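Local coordinates for protein ADP-ribosylglycohydrolase (PDB 2YZV) that belongs to the ADP-ribosylglycohydrolase family and holds a pair of magnesium ions within an all-helical fold, at residues Ala124-Gly129 with His159-Ala164; Gly129-Leu134 with Leu165-Val170. One frame throughout, in Å; residues are numbered along the deposited sequence.

Contact 1 of 2, residues Ala124-Gly129 with His159-Ala164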
loop_
_atom_site.group_PDB
_atom_site.type_symbol
_atom_site.label_atom_id
_atom_site.label_comp_id
_atom_site.label_asym_id
_atom_site.label_seq_id
_atom_site.Cartn_x
_atom_site.Cartn_y
_atom_site.Cartn_z
ATOM N N ALA A 124 15.116 -2.099 -13.509
ATOM C CA ALA A 124 15.891 -1.879 -12.292
ATOM C C ALA A 124 14.969 -1.525 -11.127
ATOM O O ALA A 124 15.382 -1.541 -9.966
ATOM C CB ALA A 124 16.912 -0.762 -12.507
ATOM N N GLY A 125 13.714 -1.220 -11.443
ATOM C CA GLY A 125 12.765 -0.853 -10.408
ATOM C C GLY A 125 12.067 -2.035 -9.763
ATOM O O GLY A 125 10.991 -2.440 -10.206
ATOM N N ALA A 126 12.674 -2.586 -8.712
ATOM C CA ALA A 126 12.095 -3.722 -8.001
ATOM C C ALA A 126 11.629 -3.298 -6.615
ATOM O O ALA A 126 11.272 -4.143 -5.792
ATOM C CB ALA A 126 13.115 -4.852 -7.880
ATOM N N GLY A 127 11.633 -1.990 -6.375
ATOM C CA GLY A 127 11.216 -1.442 -5.096
ATOM C C GLY A 127 9.740 -1.618 -4.799
ATOM O O GLY A 127 8.980 -2.084 -5.642
ATOM N N ASN A 128 9.337 -1.221 -3.595
ATOM C CA ASN A 128 7.958 -1.365 -3.140
ATOM C C ASN A 128 7.004 -0.228 -3.483
ATOM O O ASN A 128 5.860 -0.233 -3.036
ATOM C CB ASN A 128 7.939 -1.568 -1.628
ATOM C CG ASN A 128 8.681 -0.473 -0.892
ATOM O OD1 ASN A 128 8.794 0.650 -1.383
ATOM N ND2 ASN A 128 9.184 -0.787 0.297
ATOM N N GLY A 129 7.459 0.741 -4.270
ATOM C CA GLY A 129 6.599 1.860 -4.621
ATOM C C GLY A 129 5.211 1.499 -5.137
ATOM O O GLY A 129 4.224 2.122 -4.743
ATOM N N HIS A 159 7.625 1.267 -11.924
ATOM C CA HIS A 159 8.478 0.106 -11.670
ATOM C C HIS A 159 8.279 -0.965 -12.730
ATOM O O HIS A 159 7.143 -1.301 -13.074
ATOM C CB HIS A 159 8.165 -0.491 -10.293
ATOM C CG HIS A 159 8.506 0.412 -9.151
ATOM N ND1 HIS A 159 7.903 1.637 -8.963
ATOM C CD2 HIS A 159 9.400 0.276 -8.144
ATOM C CE1 HIS A 159 8.412 2.218 -7.892
ATOM N NE2 HIS A 159 9.323 1.413 -7.375
ATOM N N GLY A 160 9.380 -1.524 -13.227
ATOM C CA GLY A 160 9.274 -2.537 -14.262
ATOM C C GLY A 160 9.838 -3.916 -13.965
ATOM O O GLY A 160 9.757 -4.800 -14.817
ATOM N N ALA A 161 10.409 -4.113 -12.778
ATOM C CA ALA A 161 10.969 -5.416 -12.422
ATOM C C ALA A 161 9.864 -6.457 -12.265
ATOM O O ALA A 161 8.822 -6.187 -11.664
ATOM C CB ALA A 161 11.779 -5.308 -11.129
ATOM N N ARG A 162 10.103 -7.652 -12.795
ATOM C CA ARG A 162 9.128 -8.731 -12.728
ATOM C C ARG A 162 8.538 -8.948 -11.339
ATOM O O ARG A 162 7.319 -9.037 -11.186
ATOM C CB ARG A 162 9.749 -10.048 -13.197
ATOM C CG ARG A 162 8.784 -11.217 -13.110
ATOM C CD ARG A 162 9.464 -12.552 -13.350
ATOM N NE ARG A 162 8.486 -13.634 -13.350
ATOM C CZ ARG A 162 8.790 -14.923 -13.418
ATOM N NH1 ARG A 162 10.058 -15.311 -13.489
ATOM N NH2 ARG A 162 7.820 -15.829 -13.420
ATOM N N GLU A 163 9.400 -9.043 -10.331
ATOM C CA GLU A 163 8.924 -9.294 -8.977
ATOM C C GLU A 163 8.081 -8.172 -8.394
ATOM O O GLU A 163 7.234 -8.422 -7.541
ATOM C CB GLU A 163 10.093 -9.618 -8.030
ATOM C CG GLU A 163 11.163 -8.545 -7.922
ATOM C CD GLU A 163 12.315 -8.766 -8.887
ATOM O OE1 GLU A 163 12.073 -8.788 -10.111
ATOM O OE2 GLU A 163 13.467 -8.914 -8.416
ATOM N N ALA A 164 8.309 -6.939 -8.840
ATOM C CA ALA A 164 7.518 -5.819 -8.342
ATOM C C ALA A 164 6.135 -5.871 -8.979
ATOM O O ALA A 164 5.125 -5.641 -8.316
ATOM C CB ALA A 164 8.197 -4.496 -8.664
HETATM O O HOH W 1 10.265 2.035 -4.678
#
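The N-terminal end of helix 162-179, with A161 at its N-cap position, is met here by the irregular loop that follows helix 105-115. G125, the centre of an inverse gamma turn, turns its carbonyl toward the helix end, and A161 N donates to G125 O at 3.1 Å. The N-H points fairly straight at the oxygen (154°), yet the donor lies above the carbonyl plane, 48° out of it. The same oxygen is crowded by carbon: A161 CB sits 3.1 Å from G125 O, with H159 CB and A164 CB farther out. Beside this, the A161 methyl packs against CA and CB of A126, with CB to CB at 3.5 Å. A126 CB also touches the carboxylate end of E163, whose CG takes the crowded position between the backbone N and the carbonyl carbon; E163 OE2 takes its hydrogen bond from Y220.

At the other end of the contact, H159 places its ring along the glycine-rich loop, CG beside its own backbone N (chi1 -66°). G127 N lies in the ring plane, at the edge, 3.6 Å from H159 CD2. Water 1 is also in that plane, 2.9 Å from H159 NE2, and it accepts a hydrogen bond from G129 N at 3.1 Å. The water bridges NE2 to the loop backbone and, with ND1 also bonded, probably helps to fix the rotation of the ring. Between these points N128 turns away, its ND2 bonded to the magnesium ligand D251 and to T224. The loop is therefore gripped mainly through its backbone, consistent with a second-shell role for N128 beside the metal site.

Contact 2 of 2, residues Gly129-Leu134 with Leu165-Val170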
loop_
_atom_site.group_PDB
_atom_site.type_symbol
_atom_site.label_atom_id
_atom_site.label_comp_id
_atom_site.label_asym_id
_atom_site.label_seq_id
_atom_site.Cartn_x
_atom_site.Cartn_y
_atom_site.Cartn_z
ATOM N N GLY A 129 7.459 0.741 -4.270
ATOM C CA GLY A 129 6.599 1.860 -4.621
ATOM C C GLY A 129 5.211 1.499 -5.137
ATOM O O GLY A 129 4.224 2.122 -4.743
ATOM N N PRO A 130 5.091 0.499 -6.023
ATOM C CA PRO A 130 3.765 0.140 -6.535
ATOM C C PRO A 130 2.820 -0.391 -5.468
ATOM O O PRO A 130 1.601 -0.308 -5.613
ATOM C CB PRO A 130 4.071 -0.930 -7.586
ATOM C CG PRO A 130 5.474 -0.617 -8.007
ATOM C CD PRO A 130 6.136 -0.294 -6.691
ATOM N N LEU A 131 3.387 -0.954 -4.405
ATOM C CA LEU A 131 2.583 -1.528 -3.332
ATOM C C LEU A 131 2.027 -0.491 -2.374
ATOM O O LEU A 131 0.921 -0.638 -1.865
ATOM C CB LEU A 131 3.417 -2.511 -2.508
ATOM C CG LEU A 131 4.189 -3.611 -3.228
ATOM C CD1 LEU A 131 4.874 -4.485 -2.193
ATOM C CD2 LEU A 131 3.242 -4.437 -4.081
ATOM N N MET A 132 2.810 0.550 -2.125
ATOM C CA MET A 132 2.429 1.587 -1.171
ATOM C C MET A 132 1.233 2.441 -1.555
ATOM O O MET A 132 0.630 3.081 -0.692
ATOM C CB MET A 132 3.622 2.509 -0.917
ATOM C CG MET A 132 4.037 3.304 -2.137
ATOM S SD MET A 132 5.457 4.378 -1.856
ATOM C CE MET A 132 5.193 5.616 -3.133
ATOM N N ARG A 133 0.879 2.441 -2.835
ATOM C CA ARG A 133 -0.212 3.278 -3.328
ATOM C C ARG A 133 -1.389 2.516 -3.933
ATOM O O ARG A 133 -2.317 3.132 -4.458
ATOM C CB ARG A 133 0.345 4.228 -4.396
ATOM C CG ARG A 133 0.791 3.480 -5.664
ATOM C CD ARG A 133 1.584 4.337 -6.652
ATOM N NE ARG A 133 1.932 3.545 -7.833
ATOM C CZ ARG A 133 3.122 3.552 -8.426
ATOM N NH1 ARG A 133 4.103 4.315 -7.959
ATOM N NH2 ARG A 133 3.338 2.776 -9.479
ATOM N N LEU A 134 -1.359 1.190 -3.840
ATOM C CA LEU A 134 -2.379 0.324 -4.437
ATOM C C LEU A 134 -3.869 0.434 -4.079
ATOM O O LEU A 134 -4.712 0.479 -4.975
ATOM C CB LEU A 134 -1.968 -1.138 -4.247
ATOM C CG LEU A 134 -1.736 -2.041 -5.465
ATOM C CD1 LEU A 134 -2.152 -3.453 -5.090
ATOM C CD2 LEU A 134 -2.531 -1.570 -6.672
ATOM N N LEU A 165 6.089 -6.177 -10.272
ATOM C CA LEU A 165 4.811 -6.274 -10.962
ATOM C C LEU A 165 3.977 -7.405 -10.356
ATOM O O LEU A 165 2.793 -7.229 -10.075
ATOM C CB LEU A 165 5.035 -6.524 -12.458
ATOM C CG LEU A 165 5.869 -5.445 -13.155
ATOM C CD1 LEU A 165 5.886 -5.701 -14.653
ATOM C CD2 LEU A 165 5.292 -4.065 -12.870
ATOM N N GLU A 166 4.600 -8.560 -10.136
ATOM C CA GLU A 166 3.882 -9.700 -9.574
ATOM C C GLU A 166 3.456 -9.460 -8.125
ATOM O O GLU A 166 2.380 -9.888 -7.714
ATOM C CB GLU A 166 4.742 -10.962 -9.658
ATOM C CG GLU A 166 5.095 -11.362 -11.081
ATOM C CD GLU A 166 5.991 -12.580 -11.135
ATOM O OE1 GLU A 166 6.738 -12.805 -10.163
ATOM O OE2 GLU A 166 5.954 -13.302 -12.154
ATOM N N ALA A 167 4.301 -8.789 -7.348
ATOM C CA ALA A 167 3.961 -8.510 -5.955
ATOM C C ALA A 167 2.731 -7.608 -5.912
ATOM O O ALA A 167 1.890 -7.729 -5.019
ATOM C CB ALA A 167 5.132 -7.834 -5.250
ATOM N N THR A 168 2.629 -6.708 -6.884
ATOM C CA THR A 168 1.495 -5.798 -6.954
ATOM C C THR A 168 0.227 -6.586 -7.267
ATOM O O THR A 168 -0.836 -6.318 -6.702
ATOM C CB THR A 168 1.723 -4.709 -8.026
ATOM O OG1 THR A 168 2.928 -3.994 -7.720
ATOM C CG2 THR A 168 0.550 -3.726 -8.047
ATOM N N GLU A 169 0.338 -7.565 -8.159
ATOM C CA GLU A 169 -0.813 -8.389 -8.510
ATOM C C GLU A 169 -1.277 -9.186 -7.295
ATOM O O GLU A 169 -2.479 -9.327 -7.056
ATOM C CB GLU A 169 -0.462 -9.334 -9.661
ATOM C CG GLU A 169 -0.057 -8.609 -10.934
ATOM C CD GLU A 169 0.336 -9.557 -12.048
ATOM O OE1 GLU A 169 0.983 -10.584 -11.749
ATOM O OE2 GLU A 169 0.009 -9.273 -13.218
ATOM N N VAL A 170 -0.322 -9.701 -6.525
ATOM C CA VAL A 170 -0.647 -10.468 -5.329
ATOM C C VAL A 170 -1.354 -9.567 -4.314
ATOM O O VAL A 170 -2.348 -9.970 -3.713
ATOM C CB VAL A 170 0.624 -11.104 -4.692
ATOM C CG1 VAL A 170 0.274 -11.753 -3.359
ATOM C CG2 VAL A 170 1.203 -12.162 -5.637
#
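T168 OG1, the polar atom at the heart of this contact, is held by one hydrogen bond, to A164 O one turn back in the same helix. On helix 162-179 the hydroxyl stands beside its own backbone N (chi1 -58°), so that the buried group is satisfied locally and can face carbon: P130 CB comes to 3.3 Å from T168 OG1. The short, weakly bonded helix 129-132 and the following L134 pack on A167 and T168 of helix 162-179, in the core of an all-helical fold. L131 reaches in with a single methyl, CD2 resting 3.6 Å from T168 CA and 4.1 Å from A167 CB. That methyl also approaches the hydroxyl, with L131 CD2 3.7 Å from T168 OG1. L134 crosses T168 obliquely, its CG 3.8 Å from T168 CG2 and its CD1 3.5 Å from T168 O. Its chi1 of -119° is far from a staggered position, which suggests some strain. V258 of helix 252-267 touches L131, and Q261 of the same helix touches L134, while A155 of helix 147-156 packs on both P130 and T168.

Overall arrangement
Contacts 1 and 2 lie side by side, their centres 9 Å apart, and share both G129 and helix 162-179. Along the chain the segments alternate: 124-129 runs straight into 129-134, helices 135-141 and 147-156 follow, and then 159-164 leads into 165-170. One continuous piece of chain is thus packed against another, contact 1 at the helix start and nearer the outside, contact 2 in the buried core. They are joined where H159 CG meets P130 CG at 3.4 Å and H159 O meets L165 CD2 at 3.3 Å. The packing borders the metal site, G129 about 8 Å and the L131 side chain about 10 Å from a magnesium ion, and M132 touches D58 and T254, two of the magnesium ligands.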